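Local structure of cryptochrome DASH, chloroplastic/mitochondrial (Arabidopsis thaliana, 2J4D) at residues R137-H142 against T167-I172; G40-W45 against D66-V71; E460-A465 against E477-P482. The protein binds FAD and a methenyltetrahydrofolate cofactor, repairs cyclobutane pyrimidine dimers in single-stranded DNA, and may also act as a photoreceptor. All coordinates share one frame; numbering follows the deposited sequence.

Contact 1 of 3, residues R137-H142 against T167-I172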
# COMPACT_ATOMS: atom_id res chain seq x y z
N ARG A 137 13.74 -14.26 23.72
CA ARG A 137 13.92 -15.60 23.19
C ARG A 137 13.63 -15.61 21.69
O ARG A 137 14.14 -16.44 20.95
CB ARG A 137 12.95 -16.57 23.86
CG ARG A 137 12.98 -16.56 25.38
CD ARG A 137 12.07 -17.64 25.94
NE ARG A 137 12.09 -17.66 27.40
CZ ARG A 137 11.40 -18.51 28.14
NH1 ARG A 137 10.62 -19.43 27.56
NH2 ARG A 137 11.47 -18.46 29.47
N THR A 138 12.80 -14.67 21.26
CA THR A 138 12.40 -14.61 19.87
C THR A 138 12.15 -13.19 19.37
O THR A 138 11.97 -12.26 20.16
CB THR A 138 11.08 -15.36 19.68
OG1 THR A 138 10.11 -14.81 20.59
CG2 THR A 138 11.23 -16.83 19.97
N VAL A 139 12.16 -13.05 18.05
CA VAL A 139 11.83 -11.78 17.40
C VAL A 139 10.78 -12.23 16.38
O VAL A 139 11.07 -13.06 15.52
CB VAL A 139 13.01 -11.15 16.65
CG1 VAL A 139 12.53 -9.91 15.89
CG2 VAL A 139 14.11 -10.76 17.63
N PHE A 140 9.57 -11.70 16.52
CA PHE A 140 8.46 -12.01 15.62
C PHE A 140 8.27 -10.88 14.61
O PHE A 140 8.44 -9.71 14.94
CB PHE A 140 7.16 -12.17 16.41
CG PHE A 140 7.02 -13.49 17.10
CD1 PHE A 140 6.60 -14.61 16.40
CD2 PHE A 140 7.33 -13.63 18.45
CE1 PHE A 140 6.49 -15.85 17.03
CE2 PHE A 140 7.22 -14.86 19.09
CZ PHE A 140 6.80 -15.97 18.38
N ALA A 141 7.92 -11.24 13.38
CA ALA A 141 7.68 -10.25 12.34
C ALA A 141 6.91 -10.92 11.22
O ALA A 141 6.85 -12.15 11.13
CB ALA A 141 9.00 -9.70 11.81
N HIS A 142 6.30 -10.11 10.37
CA HIS A 142 5.57 -10.64 9.23
C HIS A 142 6.56 -10.92 8.12
O HIS A 142 7.53 -10.19 7.94
CB HIS A 142 4.51 -9.66 8.76
CG HIS A 142 3.25 -9.73 9.56
ND1 HIS A 142 2.42 -10.83 9.53
CD2 HIS A 142 2.68 -8.85 10.41
CE1 HIS A 142 1.40 -10.62 10.34
NE2 HIS A 142 1.53 -9.43 10.88
N THR A 167 18.38 -16.87 20.48
CA THR A 167 17.37 -15.96 19.88
C THR A 167 17.03 -16.27 18.40
O THR A 167 17.86 -16.14 17.50
CB THR A 167 17.72 -14.44 19.98
OG1 THR A 167 17.78 -14.03 21.36
CG2 THR A 167 16.61 -13.61 19.37
N LYS A 168 15.80 -16.67 18.04
CA LYS A 168 15.17 -17.00 16.82
C LYS A 168 14.25 -15.98 16.21
O LYS A 168 13.42 -15.38 16.88
CB LYS A 168 14.44 -18.32 17.07
CG LYS A 168 13.60 -18.36 18.37
CD LYS A 168 14.04 -19.52 19.28
CE LYS A 168 13.47 -19.42 20.70
NZ LYS A 168 12.12 -20.06 20.88
N LEU A 169 14.42 -15.79 14.90
CA LEU A 169 13.56 -14.90 14.15
C LEU A 169 12.39 -15.75 13.65
O LEU A 169 12.60 -16.73 12.94
CB LEU A 169 14.29 -14.29 12.95
CG LEU A 169 13.44 -13.41 12.02
CD1 LEU A 169 12.91 -12.21 12.78
CD2 LEU A 169 14.26 -12.95 10.83
N GLU A 170 11.18 -15.38 14.03
CA GLU A 170 9.98 -16.11 13.63
C GLU A 170 9.18 -15.23 12.67
O GLU A 170 8.59 -14.25 13.11
CB GLU A 170 9.10 -16.40 14.84
CG GLU A 170 9.72 -17.27 15.91
CD GLU A 170 9.94 -18.69 15.44
OE1 GLU A 170 9.26 -19.11 14.47
OE2 GLU A 170 10.78 -19.40 16.04
N LEU A 171 9.17 -15.59 11.39
CA LEU A 171 8.45 -14.81 10.37
C LEU A 171 7.06 -15.42 10.16
O LEU A 171 6.93 -16.62 9.92
CB LEU A 171 9.25 -14.79 9.07
CG LEU A 171 10.64 -14.14 9.25
CD1 LEU A 171 11.50 -14.35 8.03
CD2 LEU A 171 10.46 -12.65 9.52
N ILE A 172 6.04 -14.58 10.25
CA ILE A 172 4.66 -15.04 10.12
C ILE A 172 4.02 -14.56 8.82
O ILE A 172 4.13 -13.38 8.48
CB ILE A 172 3.82 -14.51 11.29
CG1 ILE A 172 4.55 -14.78 12.62
CG2 ILE A 172 2.43 -15.11 11.27
CD1 ILE A 172 4.87 -16.23 12.85

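Contact 2 of 3, residues G40-W45 against D66-V71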
# COMPACT_ATOMS: atom_id res chain seq x y z
N GLY A 40 8.96 -15.72 29.20
CA GLY A 40 10.02 -14.78 28.88
C GLY A 40 9.71 -13.62 27.95
O GLY A 40 8.57 -13.39 27.55
N VAL A 41 10.77 -12.91 27.59
CA VAL A 41 10.67 -11.74 26.72
C VAL A 41 10.69 -12.05 25.23
O VAL A 41 11.39 -12.96 24.77
CB VAL A 41 11.82 -10.76 27.01
CG1 VAL A 41 11.77 -9.58 26.05
CG2 VAL A 41 11.73 -10.27 28.45
N THR A 42 9.90 -11.30 24.47
CA THR A 42 9.87 -11.44 23.03
C THR A 42 9.89 -10.03 22.43
O THR A 42 9.43 -9.07 23.05
CB THR A 42 8.59 -12.16 22.51
OG1 THR A 42 8.71 -12.38 21.10
CG2 THR A 42 7.35 -11.31 22.76
N ILE A 43 10.45 -9.91 21.24
CA ILE A 43 10.51 -8.64 20.56
C ILE A 43 9.58 -8.76 19.36
O ILE A 43 9.62 -9.76 18.65
CB ILE A 43 11.94 -8.33 20.06
CG1 ILE A 43 12.84 -8.00 21.25
CG2 ILE A 43 11.91 -7.19 19.02
CD1 ILE A 43 14.33 -7.95 20.93
N LEU A 44 8.72 -7.76 19.16
CA LEU A 44 7.82 -7.73 18.01
C LEU A 44 8.37 -6.67 17.06
O LEU A 44 8.37 -5.47 17.38
CB LEU A 44 6.39 -7.37 18.43
CG LEU A 44 5.37 -7.25 17.29
CD1 LEU A 44 5.30 -8.55 16.48
CD2 LEU A 44 3.99 -6.93 17.89
N TRP A 45 8.84 -7.11 15.91
CA TRP A 45 9.43 -6.21 14.91
C TRP A 45 8.41 -5.83 13.83
O TRP A 45 8.00 -6.67 13.03
CB TRP A 45 10.67 -6.88 14.31
CG TRP A 45 11.27 -6.21 13.11
CD1 TRP A 45 11.34 -4.87 12.86
CD2 TRP A 45 11.91 -6.86 12.01
NE1 TRP A 45 11.98 -4.65 11.65
CE2 TRP A 45 12.34 -5.85 11.11
CE3 TRP A 45 12.17 -8.20 11.69
CZ2 TRP A 45 13.01 -6.14 9.92
CZ3 TRP A 45 12.83 -8.49 10.50
CH2 TRP A 45 13.25 -7.47 9.63
N ASP A 66 5.79 -13.58 28.17
CA ASP A 66 5.14 -13.00 29.34
C ASP A 66 5.38 -11.50 29.29
O ASP A 66 4.77 -10.74 30.05
CB ASP A 66 5.66 -13.59 30.66
CG ASP A 66 7.17 -13.48 30.82
OD1 ASP A 66 7.75 -12.42 30.52
OD2 ASP A 66 7.77 -14.48 31.28
N THR A 67 6.24 -11.09 28.36
CA THR A 67 6.59 -9.67 28.19
C THR A 67 6.92 -9.39 26.73
O THR A 67 7.63 -10.15 26.08
CB THR A 67 7.82 -9.32 29.06
OG1 THR A 67 7.57 -9.73 30.40
CG2 THR A 67 8.07 -7.83 29.05
N ILE A 68 6.41 -8.28 26.20
CA ILE A 68 6.66 -7.93 24.79
C ILE A 68 7.34 -6.59 24.61
O ILE A 68 6.98 -5.63 25.27
CB ILE A 68 5.34 -7.85 23.98
CG1 ILE A 68 4.56 -9.15 24.08
CG2 ILE A 68 5.67 -7.51 22.51
CD1 ILE A 68 3.13 -9.04 23.54
N LEU A 69 8.30 -6.54 23.70
CA LEU A 69 8.98 -5.28 23.39
C LEU A 69 8.73 -4.97 21.91
O LEU A 69 9.42 -5.49 21.04
CB LEU A 69 10.49 -5.39 23.63
CG LEU A 69 11.29 -4.17 23.18
CD1 LEU A 69 10.72 -2.91 23.80
CD2 LEU A 69 12.76 -4.33 23.58
N PRO A 70 7.72 -4.14 21.61
CA PRO A 70 7.39 -3.76 20.22
C PRO A 70 8.43 -2.77 19.70
O PRO A 70 8.76 -1.79 20.37
CB PRO A 70 6.01 -3.12 20.35
CG PRO A 70 5.46 -3.69 21.64
CD PRO A 70 6.67 -3.68 22.54
N VAL A 71 8.92 -3.01 18.49
CA VAL A 71 9.94 -2.15 17.92
C VAL A 71 9.72 -1.81 16.45
O VAL A 71 9.25 -2.64 15.68
CB VAL A 71 11.33 -2.82 17.99
CG1 VAL A 71 12.40 -1.85 17.51
CG2 VAL A 71 11.62 -3.30 19.40

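Contact 3 of 3, residues E460-A465 against E477-P482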
# COMPACT_ATOMS: atom_id res chain seq x y z
N GLU A 460 -16.96 15.32 -19.53
CA GLU A 460 -17.15 16.75 -19.30
C GLU A 460 -15.82 17.48 -19.03
O GLU A 460 -15.80 18.70 -18.84
CB GLU A 460 -18.10 16.97 -18.12
CG GLU A 460 -19.42 16.24 -18.23
CD GLU A 460 -20.14 16.51 -19.53
OE1 GLU A 460 -20.10 15.65 -20.44
OE2 GLU A 460 -20.73 17.60 -19.66
N GLY A 461 -14.73 16.73 -19.01
CA GLY A 461 -13.43 17.33 -18.75
C GLY A 461 -13.37 17.85 -17.33
O GLY A 461 -12.52 18.67 -16.98
N GLU A 462 -14.28 17.37 -16.49
CA GLU A 462 -14.35 17.78 -15.10
C GLU A 462 -13.04 17.46 -14.36
O GLU A 462 -12.54 18.27 -13.57
CB GLU A 462 -15.50 17.05 -14.42
CG GLU A 462 -16.17 17.84 -13.31
CD GLU A 462 -16.94 19.03 -13.86
OE1 GLU A 462 -17.81 18.83 -14.73
OE2 GLU A 462 -16.66 20.17 -13.42
N TYR A 463 -12.48 16.28 -14.63
CA TYR A 463 -11.24 15.87 -13.97
C TYR A 463 -10.03 16.70 -14.38
O TYR A 463 -9.33 17.25 -13.53
CB TYR A 463 -10.95 14.38 -14.23
CG TYR A 463 -9.61 13.92 -13.68
CD1 TYR A 463 -9.42 13.73 -12.31
CD2 TYR A 463 -8.53 13.72 -14.53
CE1 TYR A 463 -8.18 13.36 -11.79
CE2 TYR A 463 -7.27 13.35 -14.02
CZ TYR A 463 -7.11 13.17 -12.66
OH TYR A 463 -5.88 12.82 -12.17
N VAL A 464 -9.76 16.80 -15.68
CA VAL A 464 -8.61 17.58 -16.11
C VAL A 464 -8.75 19.05 -15.72
O VAL A 464 -7.75 19.72 -15.44
CB VAL A 464 -8.37 17.45 -17.63
CG1 VAL A 464 -8.14 15.99 -17.97
CG2 VAL A 464 -9.54 18.01 -18.41
N ALA A 465 -9.98 19.55 -15.68
CA ALA A 465 -10.24 20.95 -15.33
C ALA A 465 -9.94 21.23 -13.86
O ALA A 465 -9.48 22.31 -13.50
CB ALA A 465 -11.69 21.31 -15.64
N GLU A 477 -14.75 19.32 -25.01
CA GLU A 477 -14.25 19.33 -26.37
C GLU A 477 -12.93 20.08 -26.36
O GLU A 477 -11.91 19.56 -26.80
CB GLU A 477 -15.25 20.03 -27.32
CG GLU A 477 -16.73 19.65 -27.14
CD GLU A 477 -16.96 18.37 -26.35
OE1 GLU A 477 -16.19 17.40 -26.53
OE2 GLU A 477 -17.93 18.33 -25.55
N LYS A 478 -12.93 21.31 -25.85
CA LYS A 478 -11.69 22.07 -25.78
C LYS A 478 -10.91 21.61 -24.57
O LYS A 478 -9.68 21.62 -24.57
CB LYS A 478 -11.96 23.57 -25.70
CG LYS A 478 -12.32 24.20 -27.04
CD LYS A 478 -11.31 23.82 -28.13
CE LYS A 478 -10.22 24.87 -28.33
NZ LYS A 478 -9.20 24.44 -29.35
N ARG A 479 -11.62 21.20 -23.53
CA ARG A 479 -10.98 20.73 -22.31
C ARG A 479 -9.97 19.63 -22.63
O ARG A 479 -8.90 19.58 -22.04
CB ARG A 479 -12.02 20.22 -21.32
CG ARG A 479 -13.18 21.18 -21.14
CD ARG A 479 -13.15 21.94 -19.83
NE ARG A 479 -13.97 21.29 -18.83
CZ ARG A 479 -14.56 21.91 -17.81
NH1 ARG A 479 -14.42 23.22 -17.67
NH2 ARG A 479 -15.28 21.22 -16.94
N HIS A 480 -10.30 18.75 -23.57
CA HIS A 480 -9.38 17.67 -23.90
C HIS A 480 -8.49 17.91 -25.10
O HIS A 480 -7.50 17.21 -25.29
CB HIS A 480 -10.13 16.35 -24.02
CG HIS A 480 -10.47 15.74 -22.70
ND1 HIS A 480 -9.51 15.35 -21.79
CD2 HIS A 480 -11.67 15.50 -22.10
CE1 HIS A 480 -10.09 14.90 -20.70
NE2 HIS A 480 -11.40 14.99 -20.86
N TRP A 481 -8.84 18.89 -25.92
CA TRP A 481 -8.03 19.24 -27.09
C TRP A 481 -8.07 20.76 -27.15
O TRP A 481 -8.67 21.36 -28.04
CB TRP A 481 -8.60 18.60 -28.36
CG TRP A 481 -8.68 17.11 -28.21
CD1 TRP A 481 -9.78 16.37 -27.87
CD2 TRP A 481 -7.58 16.18 -28.26
NE1 TRP A 481 -9.43 15.05 -27.69
CE2 TRP A 481 -8.09 14.91 -27.92
CE3 TRP A 481 -6.21 16.31 -28.55
CZ2 TRP A 481 -7.28 13.76 -27.86
CZ3 TRP A 481 -5.40 15.17 -28.49
CH2 TRP A 481 -5.95 13.91 -28.15
N PRO A 482 -7.40 21.40 -26.18
CA PRO A 482 -7.31 22.85 -26.02
C PRO A 482 -6.40 23.56 -27.01
O PRO A 482 -6.51 24.77 -27.20
CB PRO A 482 -6.80 22.99 -24.59
CG PRO A 482 -5.82 21.86 -24.52
CD PRO A 482 -6.57 20.71 -25.17

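Contact 1 of 3, residues R137-H142 against T167-I172
Strands 138-142 and 168-172 run parallel in step, their short axes 4.5 Å apart at closest approach and 24° from each other; with helix 147-161 they form a beta-alpha-beta unit at one border of the parallel sheet of the photolyase alpha/beta domain. V139 and A141 each give their N-H to one carbonyl of the partner strand and accept from the next residue but one, most directly at E170 N to V139 O (2.8 Å, 173° at the hydrogen). The F140 ring lies beside E170, F140 CD1 reaching E170 CB at 3.4 Å, while I172 CD1 sits at the ring edge. On the face turned to helix 147-161, V139 CG1 meets L169 CD1 at 3.9 Å and A141 CB meets L171 CD2 at 4.0 Å. H142 ND1 donates to I172 O at 3.2 Å, from 51° out of the carbonyl plane, and NE2 bonds N55. An alanine here would lose both ring bonds and would probably loosen this end of the strand pair. At the other end, T138 keeps OG1 for T42, and its CG2 is pressed against the bent side chain of K168, 3.2 Å from K168 CG and tighter than usual van der Waals contact.

Contact 2 of 3, residues G40-W45 against D66-V71
T42 lies alongside I68, pointing the same way, with its CG2 3.8 Å from I68 CG1. The pair belongs to the beta-alpha-beta unit of strand 41-46, helix 56-63 and strand 67-74, part of the Rossmann-like parallel sheet of the photolyase alpha/beta domain. With CG2 in the crowded position between backbone N and carbonyl carbon, T42 points OG1 to strand 138-142, where T138 is its partner. L44 continues the same face, its CB 4.1 Å from I68 CG2, and helix 56-63 packs over all three residues. On the face of V41, I43 and W45, the side chains of I43 and V71 cross obliquely, CG2 of I43 3.9 Å from CG2 of V71. Helix 123-134 covers I43, W45 and L69 there, and the indole of W45 also makes a cation-pi contact with R47.

The backbone ladder is carried by T42 and L44. T42 O receives L69 N almost along its C=O axis at 2.8 Å, whereas L44 N approaches L69 O at 3.0 Å from 49° above the carbonyl plane. P70, which has no N-H, takes a position where the backbone nitrogen faces away from 40-45, so the ladder loses no bond.

Where the strands begin, D66 folds back on G40. Its backbone N donates to G40 O at 2.9 Å, and its carboxylate is held by two donors: T67 OG1 meets the anti lone pair of OD1 at 2.7 Å, and G40 N reaches OD2 at 2.7 Å from 69° above the carboxylate plane.

Contact 3 of 3, residues E460-A465 against E477-P482
The approach to helix 462-467, in the FAD-binding domain of the photolyase fold, is held in part by R479 from the loop before helix 483-486. Hydrogen bonding comes first: R479 grips the backbone carbonyl of E460 side-on, NE and NH2 both donating to that one oxygen at 3.2 Å each. NE lies on a carbonyl lone pair, while NH2 comes from above the carbonyl plane. Bends at chi2 (-105°) and chi3 (-96°) bring the guanidinium round. The charge pairing is looser, a long salt bridge of 3.9 Å between E462 OE2 and R479 NH2, with carboxylate and guanidinium planes 82° apart.

Packing completes the contact. A465 CB sits over one face of the R479 guanidinium, 3.6 Å from R479 CZ. G461, at the N-cap with positive phi, packs its CA 4.1 Å from R479 CB; a side chain on it would collide there. The D458 carboxylate accepts from the N-H groups of Y463 and V464 in the first helical turn. The H480 NE2 bond to D458 O probably helps to hold the imidazole beside V464, whose CG1 touches H480 CE1 at 3.5 Å; V464 CG2 lies 4.0 Å from R479 O, a buried oxygen with no hydrogen-bond partner.

How the contacts relate
Contacts 1 and 2 each join the two strands of a beta-alpha-beta unit in one parallel sheet, centres about 10 Å apart. They join where strands 41-46 and 138-142 run side by side: W45 N is 2.8 Å from F140 O, a probable hydrogen bond, and A141 CB packs 3.4 Å from W45 O. Both approach the bound folate only at a distance, the side chain of W45 lying about 12 Å from it and that of H142 about 13 Å. Contact 3 belongs to the FAD-binding domain across the centre of the chain, its centre about 54 Å from that of contact 1. H480 lies about 11 Å, side chain to side chain, from R392, a probable ATP-binding residue.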